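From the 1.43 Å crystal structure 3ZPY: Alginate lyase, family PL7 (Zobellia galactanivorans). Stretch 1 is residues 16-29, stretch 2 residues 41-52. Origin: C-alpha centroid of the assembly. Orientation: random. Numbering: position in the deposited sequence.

Stretch 1 (16-29) KINSFIGSPGSSAT
Stretch 2, residues 41-52: SYNTYSDDNYFY

Residues 16-21 form the end of a strand that begins earlier in the chain; a loop follows, with a type I turn from Gly25 to Ala28. The turn is closed by a weak bond from Ala28 N to Gly25 O (3.4 Å). Ile21 and Thr29 pair across it: Ile21 N donates to Thr29 O (2.9 Å) and Thr29 N to Ile21 O (3.0 Å). Stretch 2 is mostly loop and enters a strand at Phe51. Asp47 O accepts from both Tyr50 N and Phe51 N (2.9 Å each), and Asp47 N donates to Phe51 O (2.8 Å). Asn49 N donates to Asp47 OD1 (2.9 Å, nearly linear at 167°).

In the register, Ile17 CA lies 8.2 Å from Tyr42 CA, and Ser19 CA lies 7.1 Å from Tyr50 CA. Ile21 is set by Asp47, and Pro24 by Asn49. No backbone-to-backbone hydrogen bond joins the stretches. The hydrogen bonds across the contact use side chains, one water and the backbone carbonyls Phe20 O and Gly22 O; 575 Å² is buried in all.

Two direct hydrogen bonds cross the contact. Ser19 (phi/psi -152/-175, chi1 t) donates from OG to Tyr45 OH (2.8 Å), near the plane of the Tyr45 ring. Tyr45 has chi1 t and chi2 50°. Its hydroxyl in turn donates to water 1, with Tyr45 OH 2.7 Å from the water oxygen. That water gives its two protons to Phe20 O (2.6 Å from the water oxygen) and Asp47 OD2 (2.7 Å from it). Tyr45 OH and Phe20 O lie 3.6 Å apart, and the water links them.

The second bond runs from Tyr50 OH to Gly22 O (2.7 Å), at the ring edge. Tyr50 has chi1 m and chi2 -54°. Pro24 N lies 3.3 Å from Tyr50 OH but has no hydrogen to share. Gly22 adopts phi/psi 93/165, where a CB would jam against the preceding carbonyl.

Packing contacts accompany these bonds. Phe20 CB sits over a face of the Tyr50 ring, 3.7 Å from Tyr50 CZ. Phe20 is chi1 m; its CA-to-CB bond points toward stretch 2, but the end of the side chain leads away. The two rings are oblique, with centroids 5.9 Å apart and planes at 39°. Pro24 CD makes a close van der Waals contact with Asn49 CG (3.4 Å).

The CA-to-CB bond of Ile17 (chi1 m, chi2 t) points toward stretch 2. Ile17 CD1 lies over a face of the Tyr42 ring, 3.7 Å from Tyr42 CE2. Ile17 CD1 also reaches Phe51 CZ (4.1 Å).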

# COMPACT_ATOMS: atom_id res chain seq x y z
N LYS A 16 -1.84 1.75 12.05
CA LYS A 16 -1.60 0.41 12.47
C LYS A 16 -0.63 -0.24 11.47
O LYS A 16 -0.75 -0.08 10.25
CB LYS A 16 -2.95 -0.34 12.47
CG LYS A 16 -2.87 -1.84 12.65
CD LYS A 16 -4.31 -2.43 12.92
CE LYS A 16 -5.11 -1.85 14.13
NZ LYS A 16 -6.48 -2.40 14.62
N ILE A 17 0.28 -1.05 12.02
CA ILE A 17 1.33 -1.70 11.21
C ILE A 17 0.95 -3.16 10.94
O ILE A 17 0.89 -3.95 11.88
CB ILE A 17 2.69 -1.64 11.92
CG1 ILE A 17 3.10 -0.21 12.13
CG2 ILE A 17 3.75 -2.30 11.04
CD1 ILE A 17 4.27 -0.13 13.12
N ASN A 18 0.69 -3.43 9.62
CA ASN A 18 0.46 -4.82 9.13
C ASN A 18 1.83 -5.44 8.77
O ASN A 18 2.57 -4.88 7.99
CB ASN A 18 -0.40 -4.87 7.85
CG ASN A 18 -1.69 -4.09 7.89
OD1 ASN A 18 -2.40 -3.98 8.90
ND2 ASN A 18 -2.04 -3.60 6.75
N SER A 19 2.26 -6.53 9.45
CA SER A 19 3.54 -7.13 9.17
C SER A 19 3.52 -8.57 9.48
O SER A 19 2.43 -9.18 9.78
CB SER A 19 4.66 -6.35 9.89
OG SER A 19 5.92 -6.69 9.38
N PHE A 20 4.69 -9.20 9.36
CA PHE A 20 4.82 -10.63 9.59
C PHE A 20 5.84 -10.89 10.70
O PHE A 20 6.70 -10.02 10.94
CB PHE A 20 5.38 -11.33 8.31
CG PHE A 20 4.34 -11.58 7.26
CD1 PHE A 20 3.96 -10.57 6.39
CD2 PHE A 20 3.73 -12.88 7.15
CE1 PHE A 20 2.92 -10.77 5.48
CE2 PHE A 20 2.70 -13.05 6.22
CZ PHE A 20 2.35 -12.02 5.35
N ILE A 21 5.75 -12.06 11.31
CA ILE A 21 6.83 -12.54 12.13
C ILE A 21 7.40 -13.82 11.53
O ILE A 21 6.72 -14.50 10.75
CB ILE A 21 6.41 -12.72 13.61
CG1 ILE A 21 5.47 -13.90 13.82
CG2 ILE A 21 5.93 -11.41 14.22
CD1 ILE A 21 5.35 -14.28 15.30
N GLY A 22 8.63 -14.14 11.92
CA GLY A 22 9.30 -15.36 11.47
C GLY A 22 10.14 -15.04 10.26
O GLY A 22 10.00 -13.96 9.65
N SER A 23 11.04 -15.95 9.92
CA SER A 23 11.85 -15.80 8.71
C SER A 23 10.96 -15.78 7.45
O SER A 23 9.95 -16.45 7.43
CB SER A 23 12.87 -16.90 8.56
OG SER A 23 13.68 -16.88 9.67
N PRO A 24 11.35 -15.02 6.42
CA PRO A 24 10.51 -15.03 5.22
C PRO A 24 10.35 -16.45 4.63
O PRO A 24 11.31 -17.19 4.43
CB PRO A 24 11.20 -14.09 4.26
CG PRO A 24 11.93 -13.16 5.17
CD PRO A 24 12.40 -13.98 6.35
N GLY A 25 9.12 -16.81 4.27
CA GLY A 25 8.87 -18.14 3.85
C GLY A 25 7.37 -18.37 3.86
O GLY A 25 6.63 -17.55 4.31
N SER A 26 6.94 -19.53 3.40
CA SER A 26 5.49 -19.80 3.30
C SER A 26 4.85 -19.96 4.70
O SER A 26 3.64 -19.82 4.82
CB SER A 26 5.25 -21.04 2.45
OG SER A 26 6.03 -22.06 3.01
N SER A 27 5.69 -20.21 5.73
CA SER A 27 5.20 -20.42 7.10
C SER A 27 5.27 -19.17 8.01
O SER A 27 4.84 -19.25 9.19
CB SER A 27 5.97 -21.54 7.78
OG SER A 27 7.23 -21.09 8.28
N ALA A 28 5.80 -18.04 7.52
CA ALA A 28 5.74 -16.78 8.28
C ALA A 28 4.29 -16.43 8.64
O ALA A 28 3.33 -16.81 7.96
CB ALA A 28 6.42 -15.65 7.50
N THR A 29 4.13 -15.72 9.74
CA THR A 29 2.81 -15.51 10.33
C THR A 29 2.44 -14.04 10.17
O THR A 29 3.15 -13.15 10.62
CB THR A 29 2.82 -15.90 11.82
OG1 THR A 29 3.22 -17.27 11.97
CG2 THR A 29 1.39 -15.81 12.42
N SER A 41 6.72 -3.95 20.38
CA SER A 41 6.02 -2.72 20.77
C SER A 41 6.22 -1.69 19.67
O SER A 41 7.20 -1.70 18.92
CB SER A 41 6.46 -2.19 22.09
OG SER A 41 7.82 -1.89 22.03
N TYR A 42 5.20 -0.89 19.49
CA TYR A 42 5.07 -0.09 18.33
C TYR A 42 6.33 0.80 18.05
O TYR A 42 6.85 0.78 16.90
CB TYR A 42 3.84 0.86 18.49
CG TYR A 42 3.45 1.58 17.21
CD1 TYR A 42 4.15 2.69 16.74
CD2 TYR A 42 2.40 1.07 16.47
CE1 TYR A 42 3.74 3.34 15.58
CE2 TYR A 42 1.97 1.70 15.29
CZ TYR A 42 2.66 2.82 14.82
OH TYR A 42 2.22 3.41 13.65
N ASN A 43 6.80 1.57 19.07
CA ASN A 43 7.82 2.55 18.76
C ASN A 43 9.20 1.94 18.69
O ASN A 43 10.12 2.65 18.38
CB ASN A 43 7.83 3.72 19.76
CG ASN A 43 8.78 4.92 19.31
OD1 ASN A 43 8.74 5.41 18.13
ND2 ASN A 43 9.62 5.39 20.25
N THR A 44 9.39 0.68 19.02
CA THR A 44 10.67 -0.02 18.77
C THR A 44 10.64 -1.08 17.68
O THR A 44 11.69 -1.62 17.33
CB THR A 44 11.25 -0.61 20.04
OG1 THR A 44 10.35 -1.60 20.56
CG2 THR A 44 11.38 0.39 21.14
N TYR A 45 9.47 -1.35 17.11
CA TYR A 45 9.41 -2.42 16.12
C TYR A 45 10.33 -2.19 14.90
O TYR A 45 10.21 -1.16 14.21
CB TYR A 45 7.97 -2.63 15.62
CG TYR A 45 7.86 -3.70 14.57
CD1 TYR A 45 8.43 -4.97 14.75
CD2 TYR A 45 7.31 -3.41 13.33
CE1 TYR A 45 8.34 -5.94 13.77
CE2 TYR A 45 7.25 -4.37 12.32
CZ TYR A 45 7.80 -5.61 12.52
OH TYR A 45 7.71 -6.57 11.51
N SER A 46 11.14 -3.21 14.58
CA SER A 46 11.98 -3.20 13.40
C SER A 46 12.34 -4.65 13.13
O SER A 46 12.75 -5.36 14.05
CB SER A 46 13.25 -2.34 13.64
OG SER A 46 14.04 -2.25 12.48
N ASP A 47 12.33 -5.00 11.83
CA ASP A 47 12.76 -6.31 11.45
C ASP A 47 13.35 -6.13 10.06
O ASP A 47 12.64 -5.76 9.13
CB ASP A 47 11.57 -7.29 11.41
CG ASP A 47 11.94 -8.69 11.01
OD1 ASP A 47 13.01 -8.96 10.40
OD2 ASP A 47 11.13 -9.59 11.29
N ASP A 48 14.63 -6.41 9.90
CA ASP A 48 15.24 -6.20 8.59
C ASP A 48 14.71 -7.04 7.50
O ASP A 48 14.94 -6.72 6.34
CB ASP A 48 16.76 -6.53 8.71
CG ASP A 48 17.54 -5.48 9.46
OD1 ASP A 48 16.89 -4.44 9.90
OD2 ASP A 48 18.79 -5.68 9.67
N ASN A 49 13.89 -8.06 7.83
CA ASN A 49 13.33 -8.84 6.74
C ASN A 49 12.09 -8.12 6.12
O ASN A 49 11.69 -8.43 5.01
CB ASN A 49 12.85 -10.19 7.22
CG ASN A 49 13.99 -11.19 7.46
OD1 ASN A 49 14.02 -11.86 8.50
ND2 ASN A 49 15.00 -11.13 6.63
N TYR A 50 11.45 -7.23 6.91
CA TYR A 50 10.10 -6.69 6.57
C TYR A 50 9.91 -5.19 6.65
O TYR A 50 9.21 -4.60 5.82
CB TYR A 50 9.02 -7.30 7.49
CG TYR A 50 8.95 -8.81 7.42
CD1 TYR A 50 8.79 -9.50 6.18
CD2 TYR A 50 9.13 -9.58 8.58
CE1 TYR A 50 8.78 -10.87 6.18
CE2 TYR A 50 9.11 -10.96 8.58
CZ TYR A 50 8.95 -11.62 7.37
OH TYR A 50 8.89 -12.99 7.35
N PHE A 51 10.42 -4.59 7.72
CA PHE A 51 10.00 -3.26 8.13
C PHE A 51 11.14 -2.67 8.90
O PHE A 51 11.38 -3.06 10.07
CB PHE A 51 8.71 -3.37 9.02
CG PHE A 51 8.17 -2.00 9.45
CD1 PHE A 51 7.41 -1.21 8.58
CD2 PHE A 51 8.42 -1.54 10.74
CE1 PHE A 51 6.91 0.01 9.00
CE2 PHE A 51 7.90 -0.35 11.15
CZ PHE A 51 7.15 0.43 10.31
N TYR A 52 11.85 -1.68 8.27
CA TYR A 52 13.09 -1.22 8.85
C TYR A 52 13.38 0.16 8.35
O TYR A 52 12.74 0.66 7.45
CB TYR A 52 14.25 -2.23 8.61
CG TYR A 52 14.59 -2.48 7.16
CD1 TYR A 52 15.52 -1.64 6.55
CD2 TYR A 52 13.95 -3.47 6.41
CE1 TYR A 52 15.87 -1.83 5.21
CE2 TYR A 52 14.23 -3.65 5.03
CZ TYR A 52 15.23 -2.81 4.49
OH TYR A 52 15.54 -2.94 3.18
O HOH W 1 8.67 -8.95 12.29